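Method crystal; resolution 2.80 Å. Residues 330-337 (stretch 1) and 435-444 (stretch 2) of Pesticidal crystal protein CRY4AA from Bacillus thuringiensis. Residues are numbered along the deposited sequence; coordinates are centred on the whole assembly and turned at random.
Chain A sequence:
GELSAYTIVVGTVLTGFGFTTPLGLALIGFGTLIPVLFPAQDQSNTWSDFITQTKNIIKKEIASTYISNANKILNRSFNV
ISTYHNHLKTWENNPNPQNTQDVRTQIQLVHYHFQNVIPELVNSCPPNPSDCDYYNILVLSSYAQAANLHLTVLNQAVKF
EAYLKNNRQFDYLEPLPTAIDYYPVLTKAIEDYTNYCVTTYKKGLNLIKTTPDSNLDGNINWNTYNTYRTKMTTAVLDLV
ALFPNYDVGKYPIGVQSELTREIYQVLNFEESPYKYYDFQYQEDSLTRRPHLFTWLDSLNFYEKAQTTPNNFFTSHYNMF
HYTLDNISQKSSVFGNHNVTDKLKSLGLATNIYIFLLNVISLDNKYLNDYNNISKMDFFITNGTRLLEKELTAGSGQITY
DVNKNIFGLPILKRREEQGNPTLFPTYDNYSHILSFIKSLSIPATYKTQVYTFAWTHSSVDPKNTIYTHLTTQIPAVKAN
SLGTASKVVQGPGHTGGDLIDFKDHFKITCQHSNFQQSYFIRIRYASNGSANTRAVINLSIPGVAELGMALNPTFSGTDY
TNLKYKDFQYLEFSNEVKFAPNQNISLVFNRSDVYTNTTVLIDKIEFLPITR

Stretch 1, residues 330-337: KSSVFGNH
Stretch 2 (435-444) SFIKSLSIPA

Residues 330-337 and 435-444 of this Bacillus thuringiensis crystal protein meet in a small van der Waals contact, centred on the ring of Phe-334 and burying 389 Å² in all, with no direct hydrogen bond between the two stretches. At least 102 residues separate any touching pair in sequence. The segments run in roughly the same direction, 27° apart from CA 331-336 to CA 436-443. Stretch 2 is extended from Phe-436 to Ile-442, its strand geometry including residues 435-440, and turns at Pro-443 (phi/psi -53/-42); strand geometry in stretch 1 includes Phe-334 and Gly-335. The register sets the CA of Phe-334 5.6 Å from the CA of Ser-439, the CA of Gly-335 6.0 Å from the CA of Ser-441, and the CA of Asn-336 5.9 Å from the CA of Pro-443. Stretch 1 thus advances one residue for every two of stretch 2, so it meets Ser-439, Ser-441 and Pro-443, whose CB atoms point toward it, while Leu-440 and Ile-442 point away.

Phe-334 (phi/psi -71/168) takes an m rotamer, chi1 -50° and chi2 84°, which lays its ring along the strand. Its face covers the backbone of Lys-438: the CA of Lys-438 lies 3.9 Å from the centroid of the Phe-334 ring, 15° off the normal, a CH-pi contact in which a weakly polarised C-H meets the pi cloud. The aliphatic part of Lys-438 also contributes, its CG 3.5 Å from CZ of Phe-334. The small side chain of Ser-439 lets the chains come close, with CB of Ser-439 3.5 Å from CB of Phe-334.

At the tip of the ring, CZ of Phe-334 reaches CE2 of Phe-436 at 4.1 Å, an apolar contact. Phe-436 (chi1 -151°, t; chi2 77°) starts sideways, but its ring end comes nearer, and its CZ lies 3.5 Å from CB of Ser-331. Ser-331, chi1 73° (p), turns its OG to the O of Ser-332, a 3.0 Å hydrogen bond, while its CB methylene meets the ring.

Gly-335 adopts phi/psi 86/-165, where a CB would be jammed against the preceding carbonyl oxygen; this alone calls for glycine. Its CA sits 3.6 Å from OG of Ser-441, whose chi1 is 73° (p). Beyond it, Asn-336 (-119/80; chi1 -171°, t; chi2 179°) brings OD1 to 3.2 Å from CB of Pro-443, a compact ring. One water lies 3.2 Å from OD1 of Asn-336 and 3.1 Å from O of Pro-443 and can donate to either or both; counting atoms elsewhere, its acceptors outnumber its protons.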

# COMPACT_ATOMS: atom_id res chain seq x y z
N LYS A 330 0.97 -0.70 -24.29
CA LYS A 330 2.21 -1.45 -24.33
C LYS A 330 3.33 -0.63 -23.70
O LYS A 330 3.38 0.59 -23.84
CB LYS A 330 2.56 -1.79 -25.77
CG LYS A 330 3.84 -2.58 -25.95
CD LYS A 330 4.24 -2.59 -27.41
CE LYS A 330 5.54 -3.35 -27.64
NZ LYS A 330 5.93 -3.34 -29.08
N SER A 331 4.24 -1.30 -23.00
CA SER A 331 5.34 -0.60 -22.36
C SER A 331 6.53 -0.47 -23.30
O SER A 331 6.43 -0.82 -24.48
CB SER A 331 5.80 -1.35 -21.11
OG SER A 331 6.51 -2.51 -21.49
N SER A 332 7.64 0.02 -22.76
CA SER A 332 8.85 0.15 -23.57
C SER A 332 9.43 -1.23 -23.72
O SER A 332 9.06 -2.15 -22.99
CB SER A 332 9.88 1.05 -22.88
OG SER A 332 9.46 2.40 -22.89
N VAL A 333 10.34 -1.40 -24.67
CA VAL A 333 10.96 -2.70 -24.83
C VAL A 333 12.29 -2.59 -24.12
O VAL A 333 13.25 -2.08 -24.69
CB VAL A 333 11.18 -3.05 -26.32
CG1 VAL A 333 11.93 -4.36 -26.44
CG2 VAL A 333 9.85 -3.15 -27.04
N PHE A 334 12.34 -3.02 -22.87
CA PHE A 334 13.58 -2.97 -22.12
C PHE A 334 14.52 -4.02 -22.70
O PHE A 334 14.09 -4.86 -23.49
CB PHE A 334 13.32 -3.26 -20.64
CG PHE A 334 12.21 -2.43 -20.05
CD1 PHE A 334 10.88 -2.82 -20.19
CD2 PHE A 334 12.48 -1.26 -19.35
CE1 PHE A 334 9.84 -2.06 -19.64
CE2 PHE A 334 11.45 -0.50 -18.80
CZ PHE A 334 10.13 -0.91 -18.95
N GLY A 335 15.79 -3.96 -22.32
CA GLY A 335 16.76 -4.93 -22.82
C GLY A 335 17.39 -4.54 -24.15
O GLY A 335 17.30 -3.40 -24.59
N ASN A 336 18.02 -5.51 -24.80
CA ASN A 336 18.67 -5.25 -26.08
C ASN A 336 18.02 -6.13 -27.13
O ASN A 336 18.57 -7.16 -27.51
CB ASN A 336 20.16 -5.56 -25.98
CG ASN A 336 20.92 -5.12 -27.20
OD1 ASN A 336 22.14 -5.27 -27.27
ND2 ASN A 336 20.21 -4.57 -28.18
N HIS A 337 16.86 -5.70 -27.61
CA HIS A 337 16.09 -6.44 -28.61
C HIS A 337 16.74 -6.61 -29.97
O HIS A 337 16.90 -5.65 -30.73
CB HIS A 337 14.73 -5.75 -28.81
CG HIS A 337 13.82 -6.48 -29.74
ND1 HIS A 337 12.91 -5.83 -30.55
CD2 HIS A 337 13.65 -7.80 -29.97
CE1 HIS A 337 12.23 -6.72 -31.25
NE2 HIS A 337 12.66 -7.92 -30.92
N SER A 435 2.58 -6.52 -11.24
CA SER A 435 1.94 -5.46 -12.00
C SER A 435 2.78 -4.92 -13.14
O SER A 435 2.25 -4.28 -14.04
CB SER A 435 1.56 -4.31 -11.06
OG SER A 435 2.70 -3.68 -10.53
N PHE A 436 4.08 -5.19 -13.11
CA PHE A 436 4.99 -4.67 -14.13
C PHE A 436 6.42 -5.19 -13.92
O PHE A 436 6.79 -5.57 -12.81
CB PHE A 436 5.01 -3.15 -14.02
CG PHE A 436 5.30 -2.43 -15.31
CD1 PHE A 436 4.30 -2.29 -16.28
CD2 PHE A 436 6.54 -1.83 -15.52
CE1 PHE A 436 4.54 -1.57 -17.43
CE2 PHE A 436 6.78 -1.10 -16.68
CZ PHE A 436 5.78 -0.97 -17.64
N ILE A 437 7.21 -5.19 -14.99
CA ILE A 437 8.61 -5.60 -14.91
C ILE A 437 9.48 -4.64 -15.73
O ILE A 437 9.44 -4.68 -16.95
CB ILE A 437 8.85 -7.02 -15.46
CG1 ILE A 437 8.17 -8.05 -14.56
CG2 ILE A 437 10.33 -7.30 -15.52
CD1 ILE A 437 8.40 -9.49 -15.01
N LYS A 438 10.23 -3.77 -15.06
CA LYS A 438 11.11 -2.82 -15.74
C LYS A 438 12.52 -3.37 -15.76
O LYS A 438 12.82 -4.34 -15.07
CB LYS A 438 11.11 -1.46 -15.03
CG LYS A 438 10.05 -0.50 -15.52
CD LYS A 438 9.97 0.76 -14.69
CE LYS A 438 11.19 1.66 -14.88
NZ LYS A 438 11.19 2.40 -16.17
N SER A 439 13.39 -2.74 -16.53
CA SER A 439 14.76 -3.21 -16.63
C SER A 439 15.72 -2.07 -16.96
O SER A 439 15.40 -1.20 -17.77
CB SER A 439 14.84 -4.29 -17.70
OG SER A 439 15.89 -5.19 -17.45
N LEU A 440 16.89 -2.07 -16.32
CA LEU A 440 17.92 -1.07 -16.58
C LEU A 440 19.07 -1.79 -17.27
O LEU A 440 19.62 -2.75 -16.73
CB LEU A 440 18.42 -0.42 -15.28
CG LEU A 440 19.75 0.36 -15.28
CD1 LEU A 440 19.80 1.35 -16.43
CD2 LEU A 440 19.90 1.10 -13.95
N SER A 441 19.42 -1.35 -18.47
CA SER A 441 20.50 -1.95 -19.23
C SER A 441 20.94 -1.01 -20.32
O SER A 441 20.12 -0.42 -21.02
CB SER A 441 20.05 -3.26 -19.87
OG SER A 441 19.18 -2.99 -20.95
N ILE A 442 22.25 -0.87 -20.47
CA ILE A 442 22.83 -0.01 -21.48
C ILE A 442 23.63 -0.97 -22.35
O ILE A 442 24.82 -1.18 -22.11
CB ILE A 442 23.74 1.02 -20.82
CG1 ILE A 442 22.96 1.73 -19.71
CG2 ILE A 442 24.24 2.01 -21.84
CD1 ILE A 442 23.80 2.62 -18.84
N PRO A 443 22.98 -1.58 -23.35
CA PRO A 443 23.62 -2.53 -24.27
C PRO A 443 24.87 -1.98 -24.93
O PRO A 443 25.88 -2.67 -25.05
CB PRO A 443 22.52 -2.82 -25.29
CG PRO A 443 21.27 -2.67 -24.48
CD PRO A 443 21.55 -1.41 -23.69
N ALA A 444 24.81 -0.73 -25.34
CA ALA A 444 25.96 -0.10 -25.98
C ALA A 444 27.25 -0.23 -25.16
O ALA A 444 28.33 0.08 -25.65
CB ALA A 444 25.65 1.38 -26.23
O HOH W 1 24.48 -5.47 -25.07